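Local structure of replication initiator protein (Staphylococcus aureus subsp. aureus, 4PTA) at residues Tyr17-Pro20 / Lys21-Thr25; Leu49-Asn53 / Asn54-Thr58; Lys87-Asn91 / Val92-Ile96. The protein probably initiates replication of staphylococcal multiresistance plasmids by assembling at the plasmid replication origin. All coordinates share one frame; numbering follows the deposited sequence.

Interaction 1: residues Tyr17-Pro20 / Lys21-Thr25; sequences YQLP and KVFFT
A single 3-10 turn follows the strand 16-20, and P20 and F23 meet across it. The backbone bond of the turn runs from F23 N to P20 O (3.1 Å). The same turn lays the proline ring on the aromatic ring. P20 CB stands almost on the ring normal, 3.9 Å from the F23 centroid, in a CH-pi contact. P20 CG continues along that face to F23 CZ (3.8 Å). The two side chains lie side by side and point the same way. F23 CG is anti to its carbonyl carbon (chi1 -77°), which turns the ring back over P20. V22 CG1 packs against P20 CB at 4.0 Å. L19 crosses F24 at about a right angle, its CD1 3.9 Å from F24 CZ. P20 O also sits at the edge of the F24 ring, 3.6 Å from F24 CD1. Y40 of helix 34-44 meets the F23 ring edge-to-face, and K37 of that helix makes a cation-pi contact with F24. Strand 16-20 pairs antiparallel with a strand of the second subunit, so the turn lies where a sheet spanning two subunits leads into the helices.

Interaction 2: residues Leu49-Asn53 / Asn54-Thr58; sequences LSIKN and NWIDT
N53 and W55 both place CG anti to the carbonyl carbon, with chi1 of -60° and -66°. With the backbone turning at N54, the two side chains run side by side and point the same way. N53 CB lies over the five-membered ring of W55, 3.4 Å from its centroid and 11° off the normal, in a CH-pi contact. It sits over one face of the indole, offset toward the rim. S50 comes to the benzene part of the indole obliquely, with S50 OG 3.4 Å from W55 CE3. That hydroxyl is also hydrogen-bonded to the backbone O of Y63. I51 and I56 make a smaller apolar contact, I51 CG2 to I56 CD1 at 4.0 Å. I56 itself packs on V8 of the third subunit. Y66 meets the W55 ring edge-to-face, so the indole joins the helix end to the chain that follows. The backbone closes with W55 N bonded to S50 O (2.7 Å). A weak bond from N54 N to I51 O is less certain. N54 takes positive phi as the chain leaves the helix. These two backbone bonds and the positive phi of N54 form a Schellman motif, the C-terminal cap of helix 47-52.

Interaction 3: residues Lys87-Asn91 / Val92-Ile96; sequences KELEN and VDLLI
L89 and L95 cross obliquely at the end of helix 79-91. L89 CB meets L95 CB at 3.8 Å, and further out L89 CD1 meets L95 CD1 at 3.9 Å. L95 CG is anti to its backbone N (chi1 -167°), and this carries its branch across the L89 side chain, CD1 to CD1. Its other methyl, L95 CD2, lies 4.0 Å from E90 CG, the nearest side-chain contact of that pair. The extended E90 chain carries its carboxylate on to Q97, where E90 OE1 accepts a hydrogen bond from NE2. L94 CB approaches L89 CB at 4.1 Å. L94 also packs on L32 and Y29, and L95 packs on L108 of strand 108-110.

The backbone forms a Schellman motif, with D93 at positive phi as the C-prime residue. L94 N bonds to L89 O (2.8 Å), and D93 N bonds to E90 O (2.9 Å). V92 N is a second donor to L89 O, at 3.3 Å. V92 N and L94 N reach this oxygen from opposite faces of its carbonyl plane. L95 N makes a weak further bond to the same atom. The L89 and E90 carbonyl oxygens thus find donors in the chain that leaves the helix. The apolar contacts of L89 probably help set the direction in which strand 95-97 departs, with the carboxylate of E90 at the border of this packing.

How the interactions relate
The three contacts follow one another along the chain, and none nests in or crosses another. Interaction 1 closes the turn that takes strand 16-20 toward helix 27-30. Interaction 2 ends helix 47-52 and starts the loop leading to helix 68-74. Interaction 3 joins helix 79-91 to the hairpin of strands 95-97 and 108-110, an arrangement consistent with a winged helix. Interactions 1 and 3 touch, F23 CZ lying 3.4 Å from L94 CD2, which ties the first turn to the start of the hairpin. Interaction 2 stands apart, about 9 Å from either at the nearest atoms. Interactions 1 and 2 both reach the second subunit.

Interaction 1: residues Tyr17-Pro20 / Lys21-Thr25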
loop_
_atom_site.group_PDB
_atom_site.type_symbol
_atom_site.label_atom_id
_atom_site.label_comp_id
_atom_site.label_asym_id
_atom_site.label_seq_id
_atom_site.Cartn_x
_atom_site.Cartn_y
_atom_site.Cartn_z
ATOM N N TYR A 17 6.322 2.436 -7.811
ATOM C CA TYR A 17 7.490 1.739 -7.296
ATOM C C TYR A 17 7.700 2.259 -5.885
ATOM O O TYR A 17 7.396 3.415 -5.597
ATOM C CB TYR A 17 8.718 2.012 -8.157
ATOM C CG TYR A 17 8.616 1.428 -9.547
ATOM C CD1 TYR A 17 8.633 2.245 -10.678
ATOM C CD2 TYR A 17 8.496 0.055 -9.729
ATOM C CE1 TYR A 17 8.542 1.702 -11.951
ATOM C CE2 TYR A 17 8.398 -0.492 -10.992
ATOM C CZ TYR A 17 8.420 0.331 -12.098
ATOM O OH TYR A 17 8.322 -0.228 -13.349
ATOM N N GLN A 18 8.195 1.406 -4.997
ATOM C CA GLN A 18 8.332 1.790 -3.598
ATOM C C GLN A 18 9.755 2.210 -3.243
ATOM O O GLN A 18 10.668 1.385 -3.220
ATOM C CB GLN A 18 7.854 0.662 -2.687
ATOM C CG GLN A 18 6.356 0.418 -2.757
ATOM C CD GLN A 18 5.887 -0.607 -1.741
ATOM O OE1 GLN A 18 6.216 -1.790 -1.836
ATOM N NE2 GLN A 18 5.117 -0.155 -0.756
ATOM N N LEU A 19 9.932 3.502 -2.978
ATOM C CA LEU A 19 11.221 4.057 -2.569
ATOM C C LEU A 19 11.351 4.062 -1.049
ATOM O O LEU A 19 10.652 4.802 -0.368
ATOM C CB LEU A 19 11.358 5.493 -3.072
ATOM C CG LEU A 19 12.284 5.823 -4.242
ATOM C CD1 LEU A 19 12.334 7.331 -4.425
ATOM C CD2 LEU A 19 13.670 5.273 -4.005
ATOM N N PRO A 20 12.252 3.230 -0.509
ATOM C CA PRO A 20 12.492 3.262 0.937
ATOM C C PRO A 20 12.833 4.673 1.400
ATOM O O PRO A 20 13.768 5.282 0.877
ATOM C CB PRO A 20 13.708 2.350 1.100
ATOM C CG PRO A 20 13.612 1.404 -0.043
ATOM C CD PRO A 20 13.052 2.201 -1.185
ATOM N N LYS A 21 12.078 5.187 2.365
ATOM C CA LYS A 21 12.313 6.531 2.877
ATOM C C LYS A 21 13.649 6.619 3.610
ATOM O O LYS A 21 14.219 7.701 3.749
ATOM C CB LYS A 21 11.184 6.963 3.813
ATOM C CG LYS A 21 9.839 7.163 3.140
ATOM C CD LYS A 21 8.818 7.694 4.134
ATOM C CE LYS A 21 7.426 7.708 3.550
ATOM N NZ LYS A 21 6.462 8.295 4.520
ATOM N N VAL A 22 14.144 5.482 4.089
ATOM C CA VAL A 22 15.419 5.473 4.794
ATOM C C VAL A 22 16.557 5.826 3.836
ATOM O O VAL A 22 17.624 6.258 4.265
ATOM C CB VAL A 22 15.690 4.127 5.507
ATOM C CG1 VAL A 22 15.760 2.987 4.504
ATOM C CG2 VAL A 22 16.969 4.210 6.315
ATOM N N PHE A 23 16.320 5.665 2.537
ATOM C CA PHE A 23 17.306 6.070 1.539
ATOM C C PHE A 23 17.580 7.574 1.606
ATOM O O PHE A 23 18.458 8.080 0.911
ATOM C CB PHE A 23 16.851 5.696 0.122
ATOM C CG PHE A 23 17.010 4.237 -0.212
ATOM C CD1 PHE A 23 17.457 3.336 0.737
ATOM C CD2 PHE A 23 16.714 3.771 -1.485
ATOM C CE1 PHE A 23 17.601 1.993 0.425
ATOM C CE2 PHE A 23 16.861 2.432 -1.805
ATOM C CZ PHE A 23 17.303 1.542 -0.848
ATOM N N PHE A 24 16.831 8.284 2.442
ATOM C CA PHE A 24 16.910 9.737 2.479
ATOM C C PHE A 24 17.152 10.265 3.891
ATOM O O PHE A 24 17.012 11.458 4.152
ATOM C CB PHE A 24 15.642 10.342 1.866
ATOM C CG PHE A 24 15.383 9.882 0.457
ATOM C CD1 PHE A 24 14.722 8.690 0.214
ATOM C CD2 PHE A 24 15.823 10.629 -0.623
ATOM C CE1 PHE A 24 14.503 8.258 -1.070
ATOM C CE2 PHE A 24 15.601 10.202 -1.909
ATOM C CZ PHE A 24 14.941 9.015 -2.134
ATOM N N THR A 25 17.532 9.372 4.799
ATOM C CA THR A 25 17.843 9.763 6.169
ATOM C C THR A 25 19.132 9.098 6.658
ATOM O O THR A 25 19.929 9.712 7.367
ATOM C CB THR A 25 16.685 9.426 7.136
ATOM O OG1 THR A 25 16.394 8.027 7.069
ATOM C CG2 THR A 25 15.435 10.208 6.771
#

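Interaction 2: residues Leu49-Asn53 / Asn54-Thr58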
loop_
_atom_site.group_PDB
_atom_site.type_symbol
_atom_site.label_atom_id
_atom_site.label_comp_id
_atom_site.label_asym_id
_atom_site.label_seq_id
_atom_site.Cartn_x
_atom_site.Cartn_y
_atom_site.Cartn_z
ATOM N N LEU A 49 7.325 -11.515 -9.050
ATOM C CA LEU A 49 7.685 -12.254 -10.250
ATOM C C LEU A 49 8.586 -13.427 -9.874
ATOM O O LEU A 49 8.281 -14.574 -10.189
ATOM C CB LEU A 49 8.395 -11.347 -11.259
ATOM C CG LEU A 49 7.540 -10.413 -12.114
ATOM C CD1 LEU A 49 8.412 -9.401 -12.838
ATOM C CD2 LEU A 49 6.702 -11.210 -13.099
ATOM N N SER A 50 9.689 -13.134 -9.191
ATOM C CA SER A 50 10.666 -14.160 -8.841
ATOM C C SER A 50 10.008 -15.362 -8.176
ATOM O O SER A 50 10.376 -16.502 -8.445
ATOM C CB SER A 50 11.764 -13.583 -7.947
ATOM O OG SER A 50 12.478 -12.559 -8.619
ATOM N N ILE A 51 9.034 -15.102 -7.312
ATOM C CA ILE A 51 8.285 -16.172 -6.660
ATOM C C ILE A 51 7.595 -17.052 -7.703
ATOM O O ILE A 51 7.578 -18.278 -7.585
ATOM C CB ILE A 51 7.239 -15.608 -5.680
ATOM C CG1 ILE A 51 7.925 -14.775 -4.596
ATOM C CG2 ILE A 51 6.425 -16.735 -5.060
ATOM C CD1 ILE A 51 6.959 -14.119 -3.629
ATOM N N LYS A 52 7.030 -16.415 -8.723
ATOM C CA LYS A 52 6.383 -17.127 -9.820
ATOM C C LYS A 52 7.396 -17.931 -10.629
ATOM O O LYS A 52 7.166 -19.100 -10.936
ATOM C CB LYS A 52 5.641 -16.146 -10.728
ATOM C CG LYS A 52 5.168 -16.751 -12.035
ATOM C CD LYS A 52 4.711 -15.663 -12.988
ATOM C CE LYS A 52 4.538 -16.196 -14.396
ATOM N NZ LYS A 52 4.416 -15.080 -15.377
ATOM N N ASN A 53 8.518 -17.301 -10.970
ATOM C CA ASN A 53 9.611 -17.994 -11.644
ATOM C C ASN A 53 10.263 -19.014 -10.714
ATOM O O ASN A 53 11.267 -19.635 -11.060
ATOM C CB ASN A 53 10.667 -17.002 -12.139
ATOM C CG ASN A 53 10.108 -15.995 -13.124
ATOM O OD1 ASN A 53 9.016 -16.176 -13.664
ATOM N ND2 ASN A 53 10.862 -14.925 -13.369
ATOM N N ASN A 54 9.683 -19.170 -9.530
ATOM C CA ASN A 54 10.208 -20.073 -8.513
ATOM C C ASN A 54 11.675 -19.789 -8.174
ATOM O O ASN A 54 12.419 -20.683 -7.770
ATOM C CB ASN A 54 10.012 -21.530 -8.934
ATOM C CG ASN A 54 9.972 -22.477 -7.751
ATOM O OD1 ASN A 54 8.947 -22.605 -7.078
ATOM N ND2 ASN A 54 11.088 -23.149 -7.492
ATOM N N TRP A 55 12.077 -18.532 -8.340
ATOM C CA TRP A 55 13.412 -18.091 -7.967
ATOM C C TRP A 55 13.513 -17.947 -6.457
ATOM O O TRP A 55 13.753 -16.857 -5.938
ATOM C CB TRP A 55 13.743 -16.764 -8.645
ATOM C CG TRP A 55 13.849 -16.875 -10.125
ATOM C CD1 TRP A 55 13.797 -18.018 -10.865
ATOM C CD2 TRP A 55 14.022 -15.800 -11.059
ATOM N NE1 TRP A 55 13.928 -17.725 -12.200
ATOM C CE2 TRP A 55 14.067 -16.370 -12.344
ATOM C CE3 TRP A 55 14.143 -14.414 -10.927
ATOM C CZ2 TRP A 55 14.227 -15.602 -13.494
ATOM C CZ3 TRP A 55 14.303 -13.654 -12.072
ATOM C CH2 TRP A 55 14.344 -14.249 -13.337
ATOM N N ILE A 56 13.320 -19.061 -5.764
ATOM C CA ILE A 56 13.405 -19.104 -4.314
ATOM C C ILE A 56 14.438 -20.153 -3.909
ATOM O O ILE A 56 14.363 -21.304 -4.344
ATOM C CB ILE A 56 12.039 -19.475 -3.702
ATOM C CG1 ILE A 56 10.970 -18.469 -4.135
ATOM C CG2 ILE A 56 12.129 -19.557 -2.187
ATOM C CD1 ILE A 56 9.560 -18.876 -3.754
ATOM N N ASP A 57 15.406 -19.763 -3.087
ATOM C CA ASP A 57 16.436 -20.704 -2.655
ATOM C C ASP A 57 15.936 -21.654 -1.565
ATOM O O ASP A 57 14.756 -21.654 -1.218
ATOM C CB ASP A 57 17.723 -19.978 -2.227
ATOM C CG ASP A 57 17.605 -19.301 -0.874
ATOM O OD1 ASP A 57 18.370 -18.346 -0.623
ATOM O OD2 ASP A 57 16.762 -19.721 -0.057
ATOM N N THR A 58 16.852 -22.454 -1.027
ATOM C CA THR A 58 16.516 -23.522 -0.087
ATOM C C THR A 58 15.950 -23.005 1.230
ATOM O O THR A 58 15.206 -23.709 1.915
ATOM C CB THR A 58 17.754 -24.373 0.244
ATOM O OG1 THR A 58 18.592 -24.473 -0.912
ATOM C CG2 THR A 58 17.334 -25.761 0.705
#

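Interaction 3: residues Lys87-Asn91 / Val92-Ile96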
loop_
_atom_site.group_PDB
_atom_site.type_symbol
_atom_site.label_atom_id
_atom_site.label_comp_id
_atom_site.label_asym_id
_atom_site.label_seq_id
_atom_site.Cartn_x
_atom_site.Cartn_y
_atom_site.Cartn_z
ATOM N N LYS A 87 27.519 -2.053 -8.146
ATOM C CA LYS A 87 28.638 -1.762 -7.263
ATOM C C LYS A 87 28.214 -0.848 -6.125
ATOM O O LYS A 87 28.685 -0.986 -4.995
ATOM C CB LYS A 87 29.797 -1.134 -8.043
ATOM C CG LYS A 87 30.513 -2.110 -8.961
ATOM C CD LYS A 87 31.648 -1.448 -9.722
ATOM C CE LYS A 87 32.274 -2.422 -10.708
ATOM N NZ LYS A 87 33.287 -1.775 -11.583
ATOM N N GLU A 88 27.319 0.084 -6.431
ATOM C CA GLU A 88 26.826 1.023 -5.431
ATOM C C GLU A 88 25.951 0.334 -4.393
ATOM O O GLU A 88 26.093 0.580 -3.197
ATOM C CB GLU A 88 26.047 2.152 -6.101
ATOM C CG GLU A 88 26.723 3.499 -6.005
ATOM C CD GLU A 88 25.940 4.586 -6.704
ATOM O OE1 GLU A 88 25.286 4.285 -7.726
ATOM O OE2 GLU A 88 25.974 5.741 -6.231
ATOM N N LEU A 89 25.048 -0.527 -4.855
ATOM C CA LEU A 89 24.117 -1.200 -3.959
ATOM C C LEU A 89 24.830 -2.233 -3.089
ATOM O O LEU A 89 24.506 -2.384 -1.914
ATOM C CB LEU A 89 22.963 -1.847 -4.736
ATOM C CG LEU A 89 22.054 -0.931 -5.568
ATOM C CD1 LEU A 89 21.009 -1.755 -6.321
ATOM C CD2 LEU A 89 21.385 0.139 -4.716
ATOM N N GLU A 90 25.804 -2.932 -3.666
ATOM C CA GLU A 90 26.587 -3.923 -2.926
ATOM C C GLU A 90 27.445 -3.276 -1.841
ATOM O O GLU A 90 27.566 -3.799 -0.735
ATOM C CB GLU A 90 27.464 -4.741 -3.878
ATOM C CG GLU A 90 26.674 -5.617 -4.836
ATOM C CD GLU A 90 27.557 -6.364 -5.817
ATOM O OE1 GLU A 90 27.446 -7.606 -5.887
ATOM O OE2 GLU A 90 28.351 -5.709 -6.525
ATOM N N ASN A 91 28.030 -2.131 -2.168
ATOM C CA ASN A 91 28.857 -1.385 -1.234
ATOM C C ASN A 91 28.106 -1.035 0.050
ATOM O O ASN A 91 28.718 -0.833 1.099
ATOM C CB ASN A 91 29.395 -0.117 -1.910
ATOM C CG ASN A 91 30.389 0.638 -1.045
ATOM O OD1 ASN A 91 31.544 0.234 -0.908
ATOM N ND2 ASN A 91 29.949 1.748 -0.467
ATOM N N VAL A 92 26.780 -0.971 -0.036
ATOM C CA VAL A 92 25.948 -0.639 1.120
ATOM C C VAL A 92 25.103 -1.823 1.592
ATOM O O VAL A 92 24.162 -1.653 2.368
ATOM C CB VAL A 92 25.032 0.572 0.837
ATOM C CG1 VAL A 92 25.823 1.863 0.908
ATOM C CG2 VAL A 92 24.350 0.425 -0.518
ATOM N N ASP A 93 25.448 -3.017 1.119
ATOM C CA ASP A 93 24.760 -4.246 1.519
ATOM C C ASP A 93 23.276 -4.247 1.157
ATOM O O ASP A 93 22.451 -4.804 1.881
ATOM C CB ASP A 93 24.935 -4.500 3.020
ATOM C CG ASP A 93 26.374 -4.798 3.398
ATOM O OD1 ASP A 93 27.061 -5.504 2.628
ATOM O OD2 ASP A 93 26.818 -4.323 4.464
ATOM N N LEU A 94 22.946 -3.622 0.034
ATOM C CA LEU A 94 21.572 -3.580 -0.450
ATOM C C LEU A 94 21.379 -4.633 -1.533
ATOM O O LEU A 94 20.260 -4.900 -1.961
ATOM C CB LEU A 94 21.251 -2.193 -1.000
ATOM C CG LEU A 94 20.176 -1.362 -0.301
ATOM C CD1 LEU A 94 20.119 -1.634 1.193
ATOM C CD2 LEU A 94 20.405 0.119 -0.582
ATOM N N LEU A 95 22.485 -5.232 -1.964
ATOM C CA LEU A 95 22.456 -6.248 -3.011
ATOM C C LEU A 95 23.576 -7.262 -2.791
ATOM O O LEU A 95 24.664 -6.908 -2.335
ATOM C CB LEU A 95 22.592 -5.586 -4.390
ATOM C CG LEU A 95 22.288 -6.377 -5.668
ATOM C CD1 LEU A 95 22.287 -5.446 -6.869
ATOM C CD2 LEU A 95 23.273 -7.505 -5.892
ATOM N N ILE A 96 23.306 -8.523 -3.110
ATOM C CA ILE A 96 24.331 -9.559 -3.071
ATOM C C ILE A 96 24.396 -10.301 -4.400
ATOM O O ILE A 96 23.413 -10.903 -4.829
ATOM C CB ILE A 96 24.073 -10.584 -1.952
ATOM C CG1 ILE A 96 24.250 -9.935 -0.580
ATOM C CG2 ILE A 96 25.013 -11.768 -2.087
ATOM C CD1 ILE A 96 24.118 -10.908 0.573
#